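PDB 3BRQ: HTH-type transcriptional regulator ascG from Escherichia coli, which represses the cryptic asc operon by binding DNA sequence-specifically as a transcription factor of the LacI family. Local coordinates for the interface of chains A and B. Coordinates in Å, arbitrary orientation; residue numbers count along the deposited sequence, not the author numbering. Chains: chain A/B, HTH-type transcriptional regulator ascG.

Contact 1: the interface of chains A and B. Residues chain A 53-55; chain B 56-58, 60, 72.
In this LacI-family repressor, the periplasmic-binding-protein-like fold brings strand 53-57 of chain A against strand 53-60 of chain B, and the two meet antiparallel in a bridge pairing A:Leu55 with B:Ala57. Beside the bridge, B:Asp58 N gives a hydrogen bond to A:Leu54 O at 3.2 Å, nearly straight at the hydrogen (173°). The same two residues are also joined through a water. It lies 3.0 Å from A:Leu54 N and also meets the carboxylate oxygen B:Asp58 OD2.

Side chains flank this seam. A:Gln53 buries the most surface of the patch. Its chi1 of -177°, with CG anti to the backbone N, lays the CG methylene over the face of B:Tyr72, and the bend at chi2 then turns the amide toward B:Asp58 O and B:Lys60. CG stands 3.6 Å from the ring carbon B:Tyr72 CE2, and the amide plane is turned only 20° from the ring. A:Leu55 reaches the same ring from its other side, at the rim, where A:Leu55 CD1 is 4.0 Å from B:Tyr72 CE2.

The orientation of the A:Gln53 amide is doubtful. As modelled, A:Gln53 OE1 faces the carbonyl oxygen B:Asp58 O at 3.2 Å, two acceptors in conflict, whereas NE2 lies 3.7 Å from the amine nitrogen B:Lys60 NZ. Turning the amide over would probably set a donor against the carbonyl and bring the oxygen to the lysine side. B:Lys60 N in turn bonds B:Asp58 OD1 at 2.8 Å, approaching from above the carboxylate plane and steadying the aspartate that holds the water.

Contact 2: the interface of chains A and B. Residues chain A 41, 44-45, 48; chain B 28, 58, 60-61.
B:Asn28, in a loop of chain B, lies against helix 36-49 of chain A and buries more surface than any other residue of this patch, followed by A:Glu48 and A:Arg45 from the helix. With its CG anti to the backbone N (chi1 -176°), the B:Asn28 side chain reaches the helix between A:Phe41, A:Ala44 and A:Arg45. The orientation of its amide is doubtful: B:Asn28 OD1 faces the helix carbonyl A:Phe41 O at 3.1 Å, acceptor against acceptor, while B:Asn28 ND2 comes too close to A:Arg45 NH1, at 2.5 Å. Exchanging the two would probably give A:Phe41 O a donor but leave the contact with A:Arg45 NH1, which comes over the guanidinium face and not along an N-H, too short, so that the local model is doubtful.

The A:Arg45 chain bends at chi2 and chi3, and the ND2 end of B:Asn28 lies over one face of its guanidinium near NH1, with the planes 73° apart. A:Arg45 NH1 also makes a weak, strongly bent hydrogen bond to B:Asn28 O at 3.2 Å. At the guanidinium's NH1 edge, the imidazole carbon B:His61 CD2 comes to 3.4 Å from A:Arg45 NH1.

A:Glu48 extends beyond CG toward B:Asp58, the carboxylates arriving from opposite directions with planes 44° apart. A:Glu48 OE2 and B:Asp58 OD2 are 2.5 Å apart, too close for two bare acceptors, so a proton is likely to be shared between them. The A:Glu48 carboxylate also rests on aliphatic lysine carbon, its CD being 3.6 Å from B:Lys60 CB, and the methyl A:Ala44 CB packs 3.7 Å from B:Asp58 CG. Were B:Asp58 replaced by an alanine, A:Glu48 OE2 would probably be left without its carboxyl mate and a gap would open beside the A:Ala44 methyl. Seated here, the helix of one subunit is held against the loop and strand end of the other, a contact that probably helps the repressor dimerise.

Contact 1: the interface of chains A and B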
# COMPACT_ATOMS: atom_id res chain seq x y z
N GLN A 53 10.27 -10.19 16.95
CA GLN A 53 8.87 -10.32 16.54
C GLN A 53 8.22 -8.95 16.55
O GLN A 53 8.36 -8.25 17.54
CB GLN A 53 8.14 -11.25 17.53
CG GLN A 53 6.62 -11.62 17.25
CD GLN A 53 6.30 -12.21 15.86
OE1 GLN A 53 5.67 -11.54 15.01
NE2 GLN A 53 6.65 -13.45 15.66
N LEU A 54 7.57 -8.56 15.44
CA LEU A 54 6.69 -7.37 15.43
C LEU A 54 5.23 -7.74 15.76
O LEU A 54 4.64 -8.73 15.23
CB LEU A 54 6.81 -6.58 14.12
CG LEU A 54 6.19 -5.17 14.02
CD1 LEU A 54 6.89 -4.19 14.96
CD2 LEU A 54 6.27 -4.62 12.62
N LEU A 55 4.65 -6.94 16.65
CA LEU A 55 3.25 -7.05 17.00
C LEU A 55 2.64 -5.66 16.88
O LEU A 55 3.22 -4.70 17.37
CB LEU A 55 3.16 -7.51 18.47
CG LEU A 55 1.84 -7.97 19.05
CD1 LEU A 55 1.35 -9.21 18.33
CD2 LEU A 55 2.05 -8.33 20.57
N LEU B 56 -2.06 -7.67 15.48
CA LEU B 56 -1.52 -8.28 14.23
C LEU B 56 -0.09 -8.74 14.49
O LEU B 56 0.73 -7.95 14.89
CB LEU B 56 -1.49 -7.24 13.11
CG LEU B 56 -0.70 -7.50 11.84
CD1 LEU B 56 -1.40 -8.53 10.98
CD2 LEU B 56 -0.61 -6.18 11.06
N ALA B 57 0.20 -10.01 14.21
CA ALA B 57 1.55 -10.50 14.32
C ALA B 57 2.16 -10.70 12.93
O ALA B 57 1.52 -11.24 12.01
CB ALA B 57 1.58 -11.84 15.17
N ASP B 58 3.40 -10.25 12.76
CA ASP B 58 4.16 -10.51 11.56
C ASP B 58 4.25 -12.06 11.38
O ASP B 58 4.82 -12.75 12.19
CB ASP B 58 5.56 -9.95 11.77
CG ASP B 58 6.44 -10.04 10.54
OD1 ASP B 58 5.90 -10.42 9.46
OD2 ASP B 58 7.66 -9.73 10.70
N LYS B 60 5.99 -13.14 9.05
CA LYS B 60 7.38 -13.17 8.51
C LYS B 60 7.42 -13.73 7.12
O LYS B 60 6.72 -13.23 6.25
CB LYS B 60 8.36 -13.89 9.45
CG LYS B 60 8.34 -13.38 10.86
CD LYS B 60 9.30 -14.09 11.78
CE LYS B 60 9.14 -13.45 13.19
NZ LYS B 60 10.02 -14.10 14.25
N TYR B 72 2.16 -17.97 18.78
CA TYR B 72 2.49 -16.77 19.52
C TYR B 72 1.23 -16.06 19.93
O TYR B 72 1.06 -15.74 21.10
CB TYR B 72 3.40 -15.86 18.69
CG TYR B 72 3.79 -14.56 19.37
CD1 TYR B 72 4.50 -14.55 20.58
CD2 TYR B 72 3.45 -13.33 18.81
CE1 TYR B 72 4.87 -13.35 21.21
CE2 TYR B 72 3.83 -12.11 19.45
CZ TYR B 72 4.53 -12.14 20.65
OH TYR B 72 4.89 -10.95 21.29
O HOH W 1 8.55 -10.12 13.02

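Contact 2: the interface of chains A and B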
# COMPACT_ATOMS: atom_id res chain seq x y z
N PHE A 41 5.50 -3.00 5.92
CA PHE A 41 6.46 -3.86 5.25
C PHE A 41 7.85 -3.71 5.86
O PHE A 41 8.47 -4.72 6.23
CB PHE A 41 6.51 -3.57 3.73
CG PHE A 41 7.54 -4.40 3.02
CD1 PHE A 41 7.32 -5.76 2.80
CD2 PHE A 41 8.76 -3.83 2.61
CE1 PHE A 41 8.31 -6.55 2.13
CE2 PHE A 41 9.74 -4.56 2.00
CZ PHE A 41 9.51 -5.95 1.71
N ALA A 44 8.35 -4.59 9.77
CA ALA A 44 8.40 -6.06 9.88
C ALA A 44 9.70 -6.61 9.33
O ALA A 44 10.36 -7.42 9.98
CB ALA A 44 7.17 -6.72 9.18
N ARG A 45 10.06 -6.20 8.12
CA ARG A 45 11.33 -6.66 7.55
C ARG A 45 12.54 -6.37 8.44
O ARG A 45 13.39 -7.22 8.64
CB ARG A 45 11.59 -6.06 6.18
CG ARG A 45 12.79 -6.73 5.47
CD ARG A 45 12.38 -8.16 5.05
NE ARG A 45 11.71 -8.24 3.73
CZ ARG A 45 10.82 -9.18 3.38
NH1 ARG A 45 10.39 -10.08 4.28
NH2 ARG A 45 10.30 -9.22 2.17
N GLU A 48 12.63 -8.54 11.54
CA GLU A 48 13.09 -9.93 11.20
C GLU A 48 14.60 -9.98 10.93
O GLU A 48 15.24 -10.90 11.34
CB GLU A 48 12.36 -10.40 9.95
CG GLU A 48 10.88 -10.43 10.16
CD GLU A 48 10.14 -10.83 8.95
OE1 GLU A 48 10.67 -11.67 8.21
OE2 GLU A 48 9.01 -10.32 8.73
N ASN B 28 4.99 -11.17 5.63
CA ASN B 28 5.71 -9.96 5.27
C ASN B 28 6.14 -10.00 3.78
O ASN B 28 7.31 -10.14 3.43
CB ASN B 28 6.93 -9.80 6.19
CG ASN B 28 7.70 -8.51 5.95
OD1 ASN B 28 7.12 -7.46 5.85
ND2 ASN B 28 9.01 -8.61 5.82
N ASP B 58 3.40 -10.25 12.76
CA ASP B 58 4.16 -10.51 11.56
C ASP B 58 4.25 -12.06 11.38
O ASP B 58 4.82 -12.75 12.19
CB ASP B 58 5.56 -9.95 11.77
CG ASP B 58 6.44 -10.04 10.54
OD1 ASP B 58 5.90 -10.42 9.46
OD2 ASP B 58 7.66 -9.73 10.70
N LYS B 60 5.99 -13.14 9.05
CA LYS B 60 7.38 -13.17 8.51
C LYS B 60 7.42 -13.73 7.12
O LYS B 60 6.72 -13.23 6.25
CB LYS B 60 8.36 -13.89 9.45
CG LYS B 60 8.34 -13.38 10.86
CD LYS B 60 9.30 -14.09 11.78
CE LYS B 60 9.14 -13.45 13.19
NZ LYS B 60 10.02 -14.10 14.25
N HIS B 61 8.12 -14.83 6.85
CA HIS B 61 8.30 -15.13 5.46
C HIS B 61 8.57 -16.62 5.14
O HIS B 61 9.40 -16.86 4.25
CB HIS B 61 9.49 -14.29 4.88
CG HIS B 61 9.31 -13.94 3.44
ND1 HIS B 61 9.49 -14.86 2.42
CD2 HIS B 61 8.96 -12.78 2.83
CE1 HIS B 61 9.24 -14.29 1.25
NE2 HIS B 61 8.93 -13.03 1.47

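Contact 1 and contact 2 are neighbouring parts of one two-fold symmetric interface, with the centres of their C-alpha atoms about 8 Å apart. They share B:Asp58 and B:Lys60, at the end of strand 53-60, so one short stretch of chain B faces both strand 53-57 and the preceding helix 36-49 of chain A. Contact 1 adds strand-to-strand backbone pairing to its side-chain packing, whereas contact 2 is mainly side chains against a helix. Because each patch has a twin with the chains exchanged, this strand-and-helix pairing is made twice, consistent with the dimers that LacI-family repressors form, although the structure alone does not show the DNA-bound state.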